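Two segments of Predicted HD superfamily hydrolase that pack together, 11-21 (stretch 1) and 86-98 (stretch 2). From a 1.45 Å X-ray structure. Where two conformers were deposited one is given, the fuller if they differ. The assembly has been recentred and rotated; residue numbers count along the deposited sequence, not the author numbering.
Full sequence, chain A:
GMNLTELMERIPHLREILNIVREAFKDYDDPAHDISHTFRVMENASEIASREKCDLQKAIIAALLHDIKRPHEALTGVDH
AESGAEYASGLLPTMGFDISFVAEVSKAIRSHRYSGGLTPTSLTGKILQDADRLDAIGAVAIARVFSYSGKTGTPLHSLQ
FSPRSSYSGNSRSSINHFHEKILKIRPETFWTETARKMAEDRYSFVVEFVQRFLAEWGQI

Stretch 1, residues 11-21: IPHLREILNIV
Stretch 2 86-98: EYASGLLPTMGFD

Selenomethionine Met95 is the hub of this contact, with more of its surface covered by the other stretch than any other residue. Extended (chi1 m, chi2 t, chi3 t), it reaches the first helix: SE sits 3.7 Å from Ile17 CG1, while CE lies 4.0 Å from Glu16 CB and 4.1 Å from Ile20 CD1; the Glu16 side chain is not modelled beyond CB. One long apolar side chain thus touches Glu16, Ile17 and Ile20. Ile17 and Ile20, both m,t, extend the seam: Ile17 CD1 meets Leu92 CD2 (m,t) at 4.3 Å, and Ile20 CD1 meets Leu91 CD1 (t,p) at 4.1 Å.

The backbones run antiparallel in register, His13 opposite Met95 (CA to CA 7.0 Å) and Ile17 opposite Leu91 (9.3 Å). Stretch 1 enters through a type II turn, Ile11 to Leu14, with His13 at phi/psi 62/19 as N-cap of helix 14-21. Stretch 2 continues a helix through 86-91; 92-94 keep helical phi/psi, Met95 is at -104/13, and Gly96 (82/6) leads into extended Phe97 (-75/143).

Outward, Phe97 (chi1 m, chi2 -77°) brings CZ 4.0 Å from Pro12 CB, with Pro12 O 3.6 Å from CZ at the ring edge. At the far end Tyr87 (chi1 t, chi2 76°) places OH 3.3 Å from Ile20 CG2. His13 (chi1 m, chi2 -78°) lays its ring over Met95 CB, 3.9 Å from the centroid, a CH-pi contact. His13 NE2 approaches Met95 O at 2.9 Å, but the angle is too poor for a hydrogen bond; no hydrogen bond crosses between the stretches among the atoms modelled.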

# COMPACT_ATOMS: atom_id res chain seq x y z
N ILE A 11 -9.90 -31.06 -9.12
CA ILE A 11 -8.56 -31.62 -8.83
C ILE A 11 -8.61 -32.70 -7.78
O ILE A 11 -8.95 -32.41 -6.63
CB ILE A 11 -7.64 -30.46 -8.39
CG1 ILE A 11 -7.62 -29.40 -9.48
CG2 ILE A 11 -6.23 -31.02 -8.09
CD1 ILE A 11 -7.09 -28.16 -9.05
N PRO A 12 -8.24 -33.96 -8.15
CA PRO A 12 -8.26 -35.01 -7.17
C PRO A 12 -7.39 -34.73 -5.99
O PRO A 12 -6.29 -34.19 -6.13
CB PRO A 12 -7.67 -36.22 -7.91
CG PRO A 12 -7.83 -35.93 -9.29
CD PRO A 12 -7.79 -34.47 -9.47
N HIS A 13 -7.88 -35.12 -4.83
CA HIS A 13 -7.15 -35.06 -3.58
C HIS A 13 -6.75 -33.69 -3.15
O HIS A 13 -5.94 -33.57 -2.24
CB HIS A 13 -5.92 -35.97 -3.63
CG HIS A 13 -6.26 -37.39 -3.91
ND1 HIS A 13 -6.75 -38.22 -2.93
CD2 HIS A 13 -6.27 -38.09 -5.06
CE1 HIS A 13 -6.99 -39.40 -3.47
NE2 HIS A 13 -6.70 -39.36 -4.75
N LEU A 14 -7.39 -32.67 -3.69
CA LEU A 14 -6.98 -31.33 -3.36
C LEU A 14 -7.11 -31.00 -1.88
O LEU A 14 -6.27 -30.35 -1.31
CB LEU A 14 -7.72 -30.31 -4.22
CG LEU A 14 -7.24 -28.86 -4.03
CD1 LEU A 14 -5.81 -28.75 -4.38
CD2 LEU A 14 -8.04 -27.90 -4.89
N ARG A 15 -8.24 -31.39 -1.28
CA ARG A 15 -8.46 -31.11 0.12
C ARG A 15 -7.35 -31.68 1.00
O ARG A 15 -6.88 -30.98 1.92
CB ARG A 15 -9.82 -31.73 0.54
CG ARG A 15 -10.23 -31.43 1.98
CD ARG A 15 -11.66 -31.94 2.31
N GLU A 16 -7.00 -32.94 0.75
CA GLU A 16 -5.94 -33.63 1.54
C GLU A 16 -4.57 -32.95 1.33
O GLU A 16 -3.86 -32.65 2.31
CB GLU A 16 -5.87 -35.11 1.24
N ILE A 17 -4.29 -32.59 0.10
CA ILE A 17 -3.03 -31.88 -0.19
C ILE A 17 -3.00 -30.54 0.52
O ILE A 17 -2.02 -30.21 1.15
CB ILE A 17 -2.79 -31.73 -1.68
CG1 ILE A 17 -2.65 -33.11 -2.31
CG2 ILE A 17 -1.51 -30.90 -1.92
CD1 ILE A 17 -2.67 -33.10 -3.83
N LEU A 18 -4.09 -29.76 0.45
CA LEU A 18 -4.15 -28.49 1.15
C LEU A 18 -3.94 -28.75 2.64
O LEU A 18 -3.20 -28.05 3.32
CB LEU A 18 -5.53 -27.79 0.98
CG LEU A 18 -5.87 -27.16 -0.37
CD1 LEU A 18 -7.37 -26.99 -0.51
CD2 LEU A 18 -5.18 -25.84 -0.57
N ASN A 19 -4.59 -29.78 3.15
CA ASN A 19 -4.47 -30.09 4.57
C ASN A 19 -2.98 -30.29 4.98
O ASN A 19 -2.50 -29.72 5.95
CB ASN A 19 -5.36 -31.30 4.94
CG ASN A 19 -5.43 -31.50 6.44
OD1 ASN A 19 -5.19 -32.61 6.94
ND2 ASN A 19 -5.80 -30.45 7.16
N ILE A 20 -2.29 -31.10 4.19
CA ILE A 20 -0.85 -31.47 4.39
C ILE A 20 0.02 -30.20 4.34
O ILE A 20 0.87 -30.00 5.20
CB ILE A 20 -0.43 -32.55 3.40
CG1 ILE A 20 -1.05 -33.91 3.74
CG2 ILE A 20 1.09 -32.68 3.35
CD1 ILE A 20 -0.99 -34.91 2.60
N VAL A 21 -0.26 -29.32 3.39
CA VAL A 21 0.44 -28.08 3.29
C VAL A 21 0.22 -27.22 4.53
O VAL A 21 1.14 -26.71 5.14
CB VAL A 21 0.11 -27.32 1.96
CG1 VAL A 21 0.72 -25.97 1.99
CG2 VAL A 21 0.55 -28.14 0.73
N GLU A 86 11.51 -34.34 -4.06
CA GLU A 86 11.55 -35.70 -3.54
C GLU A 86 10.24 -36.04 -2.78
O GLU A 86 9.70 -37.12 -2.90
CB GLU A 86 12.79 -35.85 -2.64
CG GLU A 86 12.90 -37.20 -1.96
CD GLU A 86 14.12 -37.31 -1.02
OE1 GLU A 86 15.24 -36.91 -1.44
OE2 GLU A 86 13.94 -37.87 0.09
N TYR A 87 9.77 -35.08 -2.02
CA TYR A 87 8.54 -35.26 -1.26
C TYR A 87 7.39 -35.49 -2.22
O TYR A 87 6.57 -36.42 -2.02
CB TYR A 87 8.26 -34.05 -0.35
CG TYR A 87 6.98 -34.24 0.40
CD1 TYR A 87 6.92 -35.08 1.47
CD2 TYR A 87 5.82 -33.58 0.02
CE1 TYR A 87 5.72 -35.31 2.15
CE2 TYR A 87 4.59 -33.82 0.67
CZ TYR A 87 4.57 -34.66 1.73
OH TYR A 87 3.35 -34.87 2.37
N ALA A 88 7.24 -34.67 -3.24
CA ALA A 88 6.15 -34.87 -4.21
C ALA A 88 6.21 -36.22 -4.88
O ALA A 88 5.21 -36.87 -5.11
CB ALA A 88 6.19 -33.75 -5.23
N SER A 89 7.41 -36.69 -5.19
CA SER A 89 7.57 -38.03 -5.78
C SER A 89 7.17 -39.18 -4.88
O SER A 89 6.91 -40.28 -5.35
CB SER A 89 9.03 -38.25 -6.20
OG SER A 89 9.36 -37.39 -7.24
N GLY A 90 7.23 -38.95 -3.58
CA GLY A 90 6.76 -39.94 -2.65
C GLY A 90 5.28 -39.87 -2.38
O GLY A 90 4.60 -40.86 -2.35
N LEU A 91 4.77 -38.65 -2.21
CA LEU A 91 3.37 -38.45 -1.83
C LEU A 91 2.41 -38.78 -2.96
O LEU A 91 1.44 -39.50 -2.78
CB LEU A 91 3.13 -37.00 -1.41
CG LEU A 91 1.65 -36.61 -1.20
CD1 LEU A 91 1.18 -37.29 0.08
CD2 LEU A 91 1.51 -35.13 -1.08
N LEU A 92 2.62 -38.21 -4.13
CA LEU A 92 1.69 -38.24 -5.21
C LEU A 92 1.29 -39.63 -5.75
O LEU A 92 0.10 -39.86 -6.06
CB LEU A 92 2.07 -37.29 -6.34
CG LEU A 92 2.02 -35.80 -5.93
CD1 LEU A 92 2.50 -34.92 -7.08
CD2 LEU A 92 0.58 -35.37 -5.40
N PRO A 93 2.23 -40.58 -5.85
CA PRO A 93 1.80 -41.95 -6.27
C PRO A 93 0.78 -42.59 -5.32
O PRO A 93 -0.05 -43.37 -5.78
CB PRO A 93 3.11 -42.74 -6.27
CG PRO A 93 4.17 -41.68 -6.54
CD PRO A 93 3.71 -40.48 -5.75
N THR A 94 0.86 -42.25 -4.04
CA THR A 94 -0.10 -42.78 -3.05
C THR A 94 -1.50 -42.25 -3.21
O THR A 94 -2.44 -42.76 -2.60
CB THR A 94 0.34 -42.53 -1.57
OG1 THR A 94 0.09 -41.17 -1.21
CG2 THR A 94 1.80 -42.90 -1.31
N MSE A 95 -1.66 -41.20 -4.01
CA MSE A 95 -2.93 -40.57 -4.31
C MSE A 95 -3.44 -40.94 -5.71
O MSE A 95 -4.36 -40.32 -6.24
CB MSE A 95 -2.79 -39.04 -4.13
CG MSE A 95 -2.52 -38.60 -2.67
SE MSE A 95 -2.25 -36.75 -2.55
CE MSE A 95 -2.70 -36.61 -0.68
N GLY A 96 -2.81 -41.94 -6.32
CA GLY A 96 -3.20 -42.44 -7.61
C GLY A 96 -2.70 -41.68 -8.84
O GLY A 96 -3.09 -41.99 -9.95
N PHE A 97 -1.83 -40.68 -8.67
CA PHE A 97 -1.32 -39.99 -9.86
C PHE A 97 -0.29 -40.87 -10.58
O PHE A 97 0.50 -41.55 -9.90
CB PHE A 97 -0.70 -38.64 -9.42
CG PHE A 97 -1.74 -37.64 -8.91
CD1 PHE A 97 -2.54 -36.95 -9.81
CD2 PHE A 97 -1.91 -37.44 -7.56
CE1 PHE A 97 -3.49 -36.05 -9.36
CE2 PHE A 97 -2.88 -36.52 -7.09
CZ PHE A 97 -3.64 -35.85 -7.99
N ASP A 98 -0.30 -40.82 -11.90
CA ASP A 98 0.52 -41.70 -12.69
C ASP A 98 1.98 -41.23 -12.78
O ASP A 98 2.29 -40.10 -12.40
CB ASP A 98 -0.11 -42.06 -14.04
CG ASP A 98 -0.08 -40.95 -15.07
OD1 ASP A 98 0.68 -39.96 -15.00
OD2 ASP A 98 -0.82 -41.13 -16.07